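Local atomic coordinates of prophenoloxidase b (Marsupenaeus japonicus, PDB entry 3WKY), a protein that carries a type 3 dicopper-dioxygen centre and, once activated from its proenzyme form, probably oxidises monophenols and o-diphenols to quinones in the hemolymph. Residues 433-438 against 447-452; 187-192 against 234-239; 420-425 against 497-502; 222-227 against 527-532. One frame throughout, in Å; residues are numbered along the deposited sequence. Where two conformers were deposited one is given.

Contact 1 (433-438 against 447-452); sequences EHWIDD and HTFFTP
Trp435 and Phe449 meet as an oblique aromatic pair, their planes inclined at 46° and the six-membered indole ring 5.1 Å from the phenyl ring between centroids. The touching is done by one corner of the phenylalanine: Phe449 CE2 lies over an indole face, near the rim, 3.8 Å from Trp435 CZ3. The two side chains run past each other in opposite directions, each leaving its own backbone toward the other. CG of Trp435 sits between its backbone N and carbonyl carbon (chi1 61°), a setting that carries the indole across to strand 445-456. Ile436 CG2 packs on the opposite face of the indole, which is thus sandwiched between a methyl and a phenyl carbon. Beside the pyrrole end stands His447, with Trp435 NE1 and His447 ND1 4.4 Å apart; these two nitrogens do not bond to each other but both hydrogen-bond Glu432 OE1, at the end of strand 424-432. Pro483 touches both Trp435 and Phe449. The contact thus pins the loop after strand 424-432 onto the next strand of the Ig-like domain by apolar ring packing, while one carboxylate oxygen, gripped by two ring nitrogens, probably helps to fix how the indole and imidazole are turned.

Contact 2 (187-192 against 234-239); sequences SYWRED and NMERLS
Glu236 reaches from helix 218-239 into the angle between Tyr188 and Trp189 of the short helix 187-190, and its carboxylate serves both aromatic residues. With CG anti to the backbone N (chi1 -150°) the methylene lies over the indole of Trp189, and the bend at chi2 then turns the carboxylate toward Tyr188 OH. The methylene makes a CH-pi contact: Glu236 CG stands 3.8 Å from the centroid of the five-membered ring, 21° off its normal. The carboxylate is turned 28° from the indole plane, with Glu236 OE2 3.3 Å from Trp189 CD1. The phenol of Tyr188 swings round from a CB that does not face the partner helix, and its OH donates to Glu236 OE2 at 2.5 Å, a short bond that arrives on the anti side of the carboxylate, somewhat out of its plane. The second oxygen is joined to the indole through a water, which accepts from Trp189 NE1 at 3.0 Å in the ring plane and donates to Glu236 OE1 at 3.0 Å. Leu480 of strand 472-481 also packs on Glu236, and Phe394 of helix 391-409 on Trp189. Within the copper-containing domain a buried carboxylate is therefore held at both oxygens, directly by a phenol and through water by an indole; these donors probably stabilise its negative charge and fix its rotation.

Contact 3 (420-425 against 497-502); sequences SGNITV and DFKRMK. With NAG (2-acetamido-2-deoxy-beta-D-glucopyranose), chain E.
A glycan-bearing corner of the Ig-like domain, where the lead-in to strand 424-432 meets the lead-in to strand 501-509, is joined here by apolar side chains and by a sugar that both segments touch. Asn422 carries the N-linked N-acetylglucosamine, its ND2 bonded to NAG C1 at 1.4 Å. Lys499 comes from the other segment: bent at chi2 (-69°) and straight beyond, it brings its ammonium past the asparagine amide to the pyranose ring, where Lys499 NZ donates to NAG O5 at 2.8 Å. Lower on the same lysine, the aliphatic part packs against isoleucine, with Ile423 CD1 4.0 Å from Lys499 CB as the two chains slide past each other in opposite directions. The other branch of the isoleucine serves Met501: Ile423 CG2 lies 4.0 Å from Met501 CE, the two side chains crossing at about a right angle. Val491 of strand 485-493 and Ala596 of strand 588-598 touch both Ile423 and Met501. With an alanine in place of Lys499 the ammonium is gone, and the first sugar, its ring oxygen without that donor, would probably be freer to swing about its asparagine link. The chemistry is thus layered, from a buried isoleucine-methionine pair outward to a charged donor that probably steadies the covalently attached sugar.

Contact 4 (222-227 against 527-532); sequences FYYMHH and WTEVDV. With CUO (Cu2-o2 cluster), chain J.
Helix 218-239 supplies His226 to the dicopper centre of this type 3 copper protein, and residues on another side of the same turns tie it to the Ig-like domain. His226 NE2 binds one of the two copper ions, CU1, at 2.2 Å, and His199 and His203 bind the same ion. The other nitrogen of the His226 ring is fixed from behind: His226 ND1 donates to Phe222 O, one turn earlier, at 2.8 Å, with that oxygen lying in the imidazole plane, which sets the rotation of the ligand ring. Tyr224 leaves the helix beside the strand rather than at it; with CG anti to the backbone N (chi1 -170°) the ring carries Tyr224 OH across to Glu529 OE1, to which it donates at 2.6 Å. The bond uses the anti lone pair, and the extended glutamate crosses the tyrosine at about a right angle. Ser617 and Ser553 hold Glu529 OE2. His227 adds a weak bond from NE2 to Trp527 O at 3.2 Å, while its stronger partner is Asp401. A phenylalanine in place of Tyr224 lacks the hydroxyl, and would probably leave the buried Glu529 OE1 short of a donor and the link between helix and strand weakened. Around the contact, helix 193-205 packs on Phe222 and Met225, helix 391-409 on Phe222 and Tyr223, and strand 501-509 lies beside strand 528-534, where Val530 and Asp531 form a classic beta bulge opposite Ile505.

In the fold
Contacts 2 and 4 share helix 218-239, with centres about 17 Å apart, and touch where Met235 packs on Thr528; along the chain their segments alternate. Contact 2 stays within the copper-containing domain, while contact 4 links it to the Ig-like domain, to which contacts 1 and 3 belong. Contacts 1, 3 and 4 all reach the seven-stranded mixed sheet, through strands 445-456, 501-509 and 528-534. Contact 1 falls between the two segments of contact 3, and contact 3 between those of contact 4. Contacts 1 and 3 lie about 36 Å apart between centres, whereas Phe450 meets Tyr188 between contacts 1 and 2. The copper-bearing helix is thereby joined to the sheet beside it.

Contact 1 (433-438 against 447-452)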
# COMPACT_ATOMS: atom_id res chain seq x y z
N GLU A 433 47.70 31.04 -8.31
CA GLU A 433 48.47 31.94 -9.16
C GLU A 433 47.75 33.27 -9.32
O GLU A 433 46.57 33.40 -8.99
CB GLU A 433 48.70 31.30 -10.54
CG GLU A 433 50.16 31.26 -10.99
CD GLU A 433 51.03 30.36 -10.13
OE1 GLU A 433 51.33 29.22 -10.54
OE2 GLU A 433 51.44 30.80 -9.03
N HIS A 434 48.46 34.28 -9.81
CA HIS A 434 47.87 35.59 -10.09
C HIS A 434 46.76 35.46 -11.12
O HIS A 434 46.94 34.83 -12.16
CB HIS A 434 48.92 36.57 -10.61
CG HIS A 434 48.34 37.82 -11.19
ND1 HIS A 434 48.01 37.93 -12.53
CD2 HIS A 434 48.03 39.01 -10.63
CE1 HIS A 434 47.52 39.14 -12.76
NE2 HIS A 434 47.52 39.81 -11.62
N TRP A 435 45.60 36.05 -10.83
CA TRP A 435 44.49 36.00 -11.78
C TRP A 435 43.73 37.32 -11.87
O TRP A 435 42.99 37.55 -12.84
CB TRP A 435 43.54 34.83 -11.46
CG TRP A 435 42.89 34.89 -10.11
CD1 TRP A 435 43.36 34.34 -8.95
CD2 TRP A 435 41.64 35.51 -9.78
NE1 TRP A 435 42.48 34.59 -7.92
CE2 TRP A 435 41.42 35.31 -8.41
CE3 TRP A 435 40.69 36.22 -10.53
CZ2 TRP A 435 40.29 35.79 -7.76
CZ3 TRP A 435 39.57 36.71 -9.88
CH2 TRP A 435 39.38 36.49 -8.51
N ILE A 436 43.90 38.19 -10.88
CA ILE A 436 43.30 39.51 -10.95
C ILE A 436 44.22 40.56 -10.33
O ILE A 436 44.79 40.34 -9.25
CB ILE A 436 41.88 39.55 -10.32
CG1 ILE A 436 41.18 40.86 -10.65
CG2 ILE A 436 41.93 39.31 -8.80
CD1 ILE A 436 39.78 40.99 -10.07
N ASP A 437 44.41 41.68 -11.02
CA ASP A 437 45.29 42.73 -10.54
C ASP A 437 44.89 43.20 -9.15
O ASP A 437 43.69 43.25 -8.84
CB ASP A 437 45.29 43.92 -11.51
CG ASP A 437 46.12 43.65 -12.75
OD1 ASP A 437 47.11 42.89 -12.65
OD2 ASP A 437 45.80 44.21 -13.82
N ASP A 438 45.90 43.48 -8.32
CA ASP A 438 45.72 44.03 -6.97
C ASP A 438 45.17 43.03 -5.95
O ASP A 438 44.70 43.41 -4.87
CB ASP A 438 44.86 45.30 -7.00
CG ASP A 438 45.53 46.43 -7.74
OD1 ASP A 438 46.74 46.64 -7.52
OD2 ASP A 438 44.85 47.09 -8.56
N HIS A 447 40.05 29.40 -5.44
CA HIS A 447 38.76 30.01 -5.76
C HIS A 447 38.10 29.36 -6.96
O HIS A 447 38.75 28.72 -7.78
CB HIS A 447 38.90 31.51 -6.03
CG HIS A 447 39.23 32.32 -4.82
ND1 HIS A 447 40.52 32.71 -4.52
CD2 HIS A 447 38.44 32.82 -3.84
CE1 HIS A 447 40.51 33.41 -3.40
NE2 HIS A 447 39.26 33.50 -2.97
N THR A 448 36.79 29.53 -7.04
CA THR A 448 36.05 29.14 -8.24
C THR A 448 35.07 30.24 -8.55
O THR A 448 34.72 31.05 -7.69
CB THR A 448 35.27 27.80 -8.12
OG1 THR A 448 34.18 27.94 -7.20
CG2 THR A 448 36.18 26.66 -7.68
N PHE A 449 34.67 30.32 -9.82
CA PHE A 449 33.68 31.32 -10.25
C PHE A 449 33.12 30.96 -11.62
O PHE A 449 33.64 30.05 -12.28
CB PHE A 449 34.29 32.74 -10.27
CG PHE A 449 35.71 32.78 -10.76
CD1 PHE A 449 36.03 32.44 -12.07
CD2 PHE A 449 36.73 33.17 -9.91
CE1 PHE A 449 37.34 32.47 -12.52
CE2 PHE A 449 38.05 33.21 -10.35
CZ PHE A 449 38.34 32.86 -11.66
N PHE A 450 32.08 31.65 -12.06
CA PHE A 450 31.53 31.37 -13.39
C PHE A 450 32.07 32.33 -14.44
O PHE A 450 32.22 33.52 -14.18
CB PHE A 450 30.00 31.36 -13.39
CG PHE A 450 29.41 30.14 -12.73
CD1 PHE A 450 29.20 28.98 -13.46
CD2 PHE A 450 29.09 30.16 -11.38
CE1 PHE A 450 28.67 27.85 -12.85
CE2 PHE A 450 28.56 29.03 -10.76
CZ PHE A 450 28.34 27.88 -11.49
N THR A 451 32.37 31.78 -15.61
CA THR A 451 32.94 32.53 -16.73
C THR A 451 32.27 32.06 -18.02
O THR A 451 32.00 30.88 -18.19
CB THR A 451 34.48 32.29 -16.81
OG1 THR A 451 35.14 32.97 -15.74
CG2 THR A 451 35.05 32.79 -18.12
N PRO A 452 31.98 33.00 -18.93
CA PRO A 452 31.41 32.62 -20.23
C PRO A 452 32.44 31.95 -21.14
O PRO A 452 33.63 32.25 -21.03
CB PRO A 452 30.98 33.96 -20.83
CG PRO A 452 31.89 34.96 -20.19
CD PRO A 452 32.08 34.46 -18.79

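Contact 2 (187-192 against 234-239)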
# COMPACT_ATOMS: atom_id res chain seq x y z
N SER A 187 22.72 21.40 -11.84
CA SER A 187 22.59 21.13 -13.26
C SER A 187 23.73 21.75 -14.09
O SER A 187 24.11 21.20 -15.11
CB SER A 187 21.22 21.56 -13.81
OG SER A 187 21.10 22.97 -13.88
N TYR A 188 24.28 22.88 -13.64
CA TYR A 188 25.40 23.48 -14.38
C TYR A 188 26.57 22.51 -14.51
O TYR A 188 27.30 22.52 -15.51
CB TYR A 188 25.89 24.79 -13.72
CG TYR A 188 26.57 24.54 -12.41
CD1 TYR A 188 25.84 24.48 -11.24
CD2 TYR A 188 27.96 24.36 -12.34
CE1 TYR A 188 26.45 24.23 -10.05
CE2 TYR A 188 28.58 24.12 -11.14
CZ TYR A 188 27.82 24.06 -10.00
OH TYR A 188 28.41 23.81 -8.79
N TRP A 189 26.75 21.66 -13.50
CA TRP A 189 27.87 20.74 -13.45
C TRP A 189 27.53 19.47 -14.23
O TRP A 189 28.31 19.04 -15.08
CB TRP A 189 28.20 20.43 -11.99
CG TRP A 189 29.58 19.88 -11.67
CD1 TRP A 189 30.71 20.60 -11.37
CD2 TRP A 189 29.95 18.49 -11.54
NE1 TRP A 189 31.76 19.75 -11.08
CE2 TRP A 189 31.32 18.45 -11.18
CE3 TRP A 189 29.25 17.28 -11.69
CZ2 TRP A 189 32.01 17.25 -10.99
CZ3 TRP A 189 29.94 16.09 -11.50
CH2 TRP A 189 31.30 16.08 -11.14
N ARG A 190 26.36 18.89 -13.97
CA ARG A 190 25.95 17.69 -14.70
C ARG A 190 25.84 17.94 -16.21
O ARG A 190 26.13 17.06 -17.02
CB ARG A 190 24.59 17.17 -14.18
CG ARG A 190 24.63 16.59 -12.75
CD ARG A 190 23.38 15.71 -12.52
NE ARG A 190 22.20 16.51 -12.82
CZ ARG A 190 21.48 17.17 -11.90
NH1 ARG A 190 21.76 17.05 -10.60
NH2 ARG A 190 20.46 17.92 -12.28
N GLU A 191 25.43 19.15 -16.59
CA GLU A 191 25.21 19.47 -18.00
C GLU A 191 26.44 20.11 -18.66
O GLU A 191 26.41 20.41 -19.85
CB GLU A 191 23.97 20.35 -18.15
CG GLU A 191 22.67 19.58 -17.77
CD GLU A 191 21.43 20.45 -17.70
OE1 GLU A 191 21.50 21.66 -18.02
OE2 GLU A 191 20.35 19.92 -17.32
N ASP A 192 27.51 20.29 -17.89
CA ASP A 192 28.75 20.88 -18.42
C ASP A 192 29.17 20.15 -19.69
O ASP A 192 29.34 18.93 -19.68
CB ASP A 192 29.86 20.81 -17.36
CG ASP A 192 31.17 21.44 -17.84
OD1 ASP A 192 31.81 20.89 -18.75
OD2 ASP A 192 31.56 22.49 -17.28
N ASN A 234 29.65 14.66 -5.48
CA ASN A 234 29.27 14.89 -4.09
C ASN A 234 29.94 16.12 -3.49
O ASN A 234 29.35 16.79 -2.64
CB ASN A 234 29.57 13.67 -3.23
CG ASN A 234 28.43 12.67 -3.22
OD1 ASN A 234 27.26 13.03 -3.46
ND2 ASN A 234 28.76 11.40 -2.94
N MET A 235 31.17 16.42 -3.90
CA MET A 235 31.81 17.62 -3.38
C MET A 235 31.09 18.85 -3.89
O MET A 235 30.98 19.86 -3.18
CB MET A 235 33.29 17.65 -3.76
CG MET A 235 34.02 16.42 -3.27
SD MET A 235 35.80 16.50 -3.51
CE MET A 235 36.11 14.75 -3.42
N GLU A 236 30.59 18.77 -5.11
CA GLU A 236 29.82 19.86 -5.66
C GLU A 236 28.49 19.98 -4.89
O GLU A 236 28.03 21.09 -4.58
CB GLU A 236 29.60 19.60 -7.16
CG GLU A 236 29.47 20.83 -8.01
CD GLU A 236 30.77 21.62 -8.21
OE1 GLU A 236 31.87 21.20 -7.75
OE2 GLU A 236 30.66 22.69 -8.83
N ARG A 237 27.86 18.84 -4.58
CA ARG A 237 26.60 18.87 -3.82
C ARG A 237 26.79 19.50 -2.44
O ARG A 237 26.02 20.37 -2.02
CB ARG A 237 25.99 17.46 -3.71
CG ARG A 237 25.60 16.85 -5.07
CD ARG A 237 25.05 15.43 -4.93
NE ARG A 237 23.74 15.42 -4.27
CZ ARG A 237 22.57 15.61 -4.90
NH1 ARG A 237 22.54 15.83 -6.21
NH2 ARG A 237 21.44 15.60 -4.21
N LEU A 238 27.83 19.07 -1.73
CA LEU A 238 28.13 19.66 -0.42
C LEU A 238 28.37 21.17 -0.54
O LEU A 238 27.94 21.94 0.33
CB LEU A 238 29.33 18.96 0.25
CG LEU A 238 29.06 17.51 0.70
CD1 LEU A 238 30.36 16.80 1.09
CD2 LEU A 238 28.07 17.46 1.86
N SER A 239 29.04 21.59 -1.61
CA SER A 239 29.28 23.02 -1.86
C SER A 239 27.99 23.80 -2.00
O SER A 239 27.96 25.02 -1.81
CB SER A 239 30.12 23.24 -3.12
OG SER A 239 31.40 22.64 -3.01
O HOH W 1 33.92 21.42 -9.86

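Contact 3 (420-425 against 497-502)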
# COMPACT_ATOMS: atom_id res chain seq x y z
N SER A 420 55.14 1.43 3.61
CA SER A 420 56.41 2.03 4.00
C SER A 420 57.13 2.66 2.81
O SER A 420 56.90 2.29 1.66
CB SER A 420 57.31 1.00 4.68
OG SER A 420 57.68 -0.02 3.77
N GLY A 421 57.99 3.64 3.09
CA GLY A 421 58.72 4.32 2.03
C GLY A 421 60.01 4.93 2.55
O GLY A 421 60.11 5.23 3.74
N ASN A 422 60.98 5.13 1.67
CA ASN A 422 62.28 5.69 2.07
C ASN A 422 62.25 7.21 2.21
O ASN A 422 63.09 7.80 2.89
CB ASN A 422 63.36 5.28 1.07
CG ASN A 422 63.77 3.82 1.20
OD1 ASN A 422 64.28 3.40 2.24
ND2 ASN A 422 63.55 3.04 0.15
N ILE A 423 61.28 7.86 1.56
CA ILE A 423 61.23 9.33 1.54
C ILE A 423 60.28 9.85 2.62
O ILE A 423 59.20 9.31 2.80
CB ILE A 423 60.80 9.85 0.16
CG1 ILE A 423 61.81 9.40 -0.90
CG2 ILE A 423 60.69 11.35 0.16
CD1 ILE A 423 63.22 9.84 -0.62
N THR A 424 60.70 10.89 3.33
CA THR A 424 59.90 11.55 4.36
C THR A 424 59.22 12.78 3.76
O THR A 424 59.86 13.56 3.06
CB THR A 424 60.78 12.00 5.56
OG1 THR A 424 61.24 10.85 6.29
CG2 THR A 424 60.00 12.89 6.50
N VAL A 425 57.93 12.96 4.02
CA VAL A 425 57.28 14.19 3.59
C VAL A 425 57.31 15.21 4.73
O VAL A 425 56.82 14.93 5.83
CB VAL A 425 55.83 13.94 3.12
CG1 VAL A 425 55.16 15.25 2.73
CG2 VAL A 425 55.82 12.97 1.96
N ASP A 497 71.75 7.26 -1.22
CA ASP A 497 71.71 7.30 -2.68
C ASP A 497 70.46 7.99 -3.20
O ASP A 497 69.59 8.39 -2.44
CB ASP A 497 71.87 5.91 -3.29
CG ASP A 497 72.62 5.94 -4.62
OD1 ASP A 497 72.66 7.01 -5.27
OD2 ASP A 497 73.15 4.88 -5.02
N PHE A 498 70.43 8.19 -4.52
CA PHE A 498 69.31 8.84 -5.16
C PHE A 498 68.11 7.91 -5.07
O PHE A 498 68.26 6.69 -5.15
CB PHE A 498 69.62 9.14 -6.63
CG PHE A 498 70.43 10.37 -6.83
CD1 PHE A 498 71.81 10.36 -6.62
CD2 PHE A 498 69.83 11.56 -7.23
CE1 PHE A 498 72.56 11.51 -6.80
CE2 PHE A 498 70.59 12.71 -7.42
CZ PHE A 498 71.95 12.68 -7.20
N LYS A 499 66.92 8.48 -4.89
CA LYS A 499 65.72 7.66 -4.77
C LYS A 499 64.65 8.17 -5.72
O LYS A 499 64.47 9.38 -5.86
CB LYS A 499 65.18 7.71 -3.33
CG LYS A 499 66.06 7.03 -2.28
CD LYS A 499 66.07 5.52 -2.45
CE LYS A 499 66.86 4.86 -1.34
NZ LYS A 499 66.98 3.39 -1.55
N ARG A 500 63.98 7.25 -6.40
CA ARG A 500 62.84 7.60 -7.24
C ARG A 500 61.59 7.51 -6.37
O ARG A 500 61.49 6.64 -5.51
CB ARG A 500 62.68 6.61 -8.40
CG ARG A 500 63.83 6.54 -9.37
CD ARG A 500 63.49 5.63 -10.56
NE ARG A 500 62.89 4.37 -10.13
CZ ARG A 500 63.57 3.36 -9.60
NH1 ARG A 500 64.89 3.47 -9.42
NH2 ARG A 500 62.96 2.23 -9.24
N MET A 501 60.64 8.41 -6.60
CA MET A 501 59.38 8.28 -5.90
C MET A 501 58.20 8.71 -6.75
O MET A 501 58.36 9.44 -7.74
CB MET A 501 59.41 9.08 -4.61
CG MET A 501 59.55 10.53 -4.84
SD MET A 501 58.17 11.34 -4.06
CE MET A 501 59.04 12.64 -3.22
N LYS A 502 57.02 8.22 -6.38
CA LYS A 502 55.77 8.66 -6.98
C LYS A 502 54.99 9.43 -5.91
O LYS A 502 54.79 8.93 -4.80
CB LYS A 502 54.98 7.47 -7.51
CG LYS A 502 53.52 7.78 -7.83
CD LYS A 502 52.94 6.77 -8.82
CE LYS A 502 53.24 7.20 -10.25
NZ LYS A 502 52.73 6.22 -11.25
C1 NAG E . 64.17 1.75 0.35
C2 NAG E . 63.14 0.63 0.58
C3 NAG E . 63.51 -0.75 0.01
C4 NAG E . 64.57 -0.74 -1.08
C5 NAG E . 65.67 0.23 -0.69
C6 NAG E . 66.82 0.18 -1.69
C7 NAG E . 61.95 1.06 2.69
C8 NAG E . 62.34 1.68 4.00
N2 NAG E . 62.93 0.45 2.01
O3 NAG E . 62.35 -1.36 -0.50
O4 NAG E . 65.11 -2.03 -1.25
O5 NAG E . 65.10 1.51 -0.68
O6 NAG E . 66.32 0.40 -2.99
O7 NAG E . 60.78 1.12 2.31

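Contact 4 (222-227 against 527-532)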
# COMPACT_ATOMS: atom_id res chain seq x y z
N PHE A 222 37.26 1.37 -15.19
CA PHE A 222 35.82 1.65 -15.16
C PHE A 222 35.41 2.06 -13.74
O PHE A 222 34.83 3.13 -13.53
CB PHE A 222 35.02 0.45 -15.64
CG PHE A 222 33.53 0.61 -15.45
CD1 PHE A 222 32.82 1.48 -16.24
CD2 PHE A 222 32.87 -0.11 -14.47
CE1 PHE A 222 31.44 1.64 -16.07
CE2 PHE A 222 31.48 0.03 -14.29
CZ PHE A 222 30.78 0.91 -15.09
N TYR A 223 35.75 1.22 -12.76
CA TYR A 223 35.55 1.57 -11.36
C TYR A 223 36.16 2.92 -11.01
O TYR A 223 35.49 3.77 -10.43
CB TYR A 223 36.15 0.50 -10.44
CG TYR A 223 36.64 1.05 -9.13
CD1 TYR A 223 35.74 1.50 -8.16
CD2 TYR A 223 38.01 1.10 -8.84
CE1 TYR A 223 36.20 2.01 -6.94
CE2 TYR A 223 38.46 1.61 -7.63
CZ TYR A 223 37.56 2.06 -6.68
OH TYR A 223 38.01 2.55 -5.48
N TYR A 224 37.43 3.11 -11.35
CA TYR A 224 38.19 4.24 -10.83
C TYR A 224 37.71 5.57 -11.38
O TYR A 224 37.56 6.53 -10.63
CB TYR A 224 39.68 4.06 -11.14
CG TYR A 224 40.56 5.07 -10.43
CD1 TYR A 224 40.56 5.15 -9.04
CD2 TYR A 224 41.40 5.91 -11.15
CE1 TYR A 224 41.40 6.06 -8.37
CE2 TYR A 224 42.24 6.83 -10.49
CZ TYR A 224 42.23 6.89 -9.11
OH TYR A 224 43.06 7.80 -8.46
N MET A 225 37.47 5.65 -12.69
CA MET A 225 37.02 6.91 -13.25
C MET A 225 35.66 7.25 -12.66
O MET A 225 35.42 8.39 -12.26
CB MET A 225 36.97 6.86 -14.79
CG MET A 225 36.51 8.18 -15.42
SD MET A 225 34.70 8.45 -15.35
CE MET A 225 34.21 7.90 -16.98
N HIS A 226 34.75 6.28 -12.63
CA HIS A 226 33.41 6.57 -12.12
C HIS A 226 33.38 6.88 -10.64
O HIS A 226 32.55 7.68 -10.18
CB HIS A 226 32.42 5.47 -12.52
CG HIS A 226 32.18 5.43 -13.98
ND1 HIS A 226 32.99 4.72 -14.85
CD2 HIS A 226 31.27 6.07 -14.75
CE1 HIS A 226 32.56 4.89 -16.09
NE2 HIS A 226 31.53 5.71 -16.05
N HIS A 227 34.28 6.26 -9.88
CA HIS A 227 34.42 6.57 -8.47
C HIS A 227 34.77 8.03 -8.30
O HIS A 227 34.22 8.74 -7.46
CB HIS A 227 35.51 5.73 -7.81
CG HIS A 227 35.86 6.23 -6.45
ND1 HIS A 227 35.01 6.09 -5.37
CD2 HIS A 227 36.93 6.94 -6.00
CE1 HIS A 227 35.55 6.67 -4.31
NE2 HIS A 227 36.71 7.19 -4.66
N TRP A 527 37.61 10.25 -1.50
CA TRP A 527 38.93 10.64 -2.04
C TRP A 527 38.94 10.71 -3.57
O TRP A 527 38.54 9.76 -4.23
CB TRP A 527 40.02 9.67 -1.59
CG TRP A 527 40.26 9.70 -0.12
CD1 TRP A 527 40.00 8.70 0.77
CD2 TRP A 527 40.79 10.79 0.64
NE1 TRP A 527 40.35 9.10 2.04
CE2 TRP A 527 40.83 10.38 1.98
CE3 TRP A 527 41.24 12.08 0.31
CZ2 TRP A 527 41.31 11.21 3.01
CZ3 TRP A 527 41.70 12.91 1.33
CH2 TRP A 527 41.73 12.46 2.67
N THR A 528 39.40 11.84 -4.11
CA THR A 528 39.53 11.99 -5.56
C THR A 528 40.95 12.40 -5.93
O THR A 528 41.61 13.13 -5.19
CB THR A 528 38.51 13.00 -6.15
OG1 THR A 528 38.58 12.98 -7.58
CG2 THR A 528 38.76 14.43 -5.62
N GLU A 529 41.41 11.89 -7.06
CA GLU A 529 42.78 12.16 -7.50
C GLU A 529 42.99 13.63 -7.82
O GLU A 529 42.22 14.24 -8.55
CB GLU A 529 43.13 11.28 -8.71
CG GLU A 529 44.59 11.44 -9.20
CD GLU A 529 44.96 10.42 -10.25
OE1 GLU A 529 44.53 9.24 -10.12
OE2 GLU A 529 45.68 10.79 -11.20
N VAL A 530 44.06 14.20 -7.26
CA VAL A 530 44.48 15.57 -7.55
C VAL A 530 45.67 15.48 -8.51
O VAL A 530 45.72 16.17 -9.53
CB VAL A 530 44.94 16.30 -6.28
CG1 VAL A 530 45.63 17.63 -6.62
CG2 VAL A 530 43.76 16.53 -5.35
N ASP A 531 46.61 14.59 -8.18
CA ASP A 531 47.85 14.45 -8.95
C ASP A 531 48.60 13.21 -8.48
O ASP A 531 48.89 13.06 -7.29
CB ASP A 531 48.72 15.70 -8.75
CG ASP A 531 49.66 15.98 -9.93
OD1 ASP A 531 49.61 15.26 -10.95
OD2 ASP A 531 50.44 16.96 -9.83
N VAL A 532 48.90 12.32 -9.42
CA VAL A 532 49.67 11.11 -9.13
C VAL A 532 50.70 10.99 -10.23
O VAL A 532 50.35 10.84 -11.39
CB VAL A 532 48.77 9.84 -9.11
CG1 VAL A 532 49.62 8.57 -9.09
CG2 VAL A 532 47.80 9.88 -7.93
CU1 CUO J . 30.17 5.96 -17.74
CU2 CUO J . 27.23 4.26 -16.53
O1 CUO J . 28.87 4.45 -17.63
O2 CUO J . 27.93 5.79 -17.92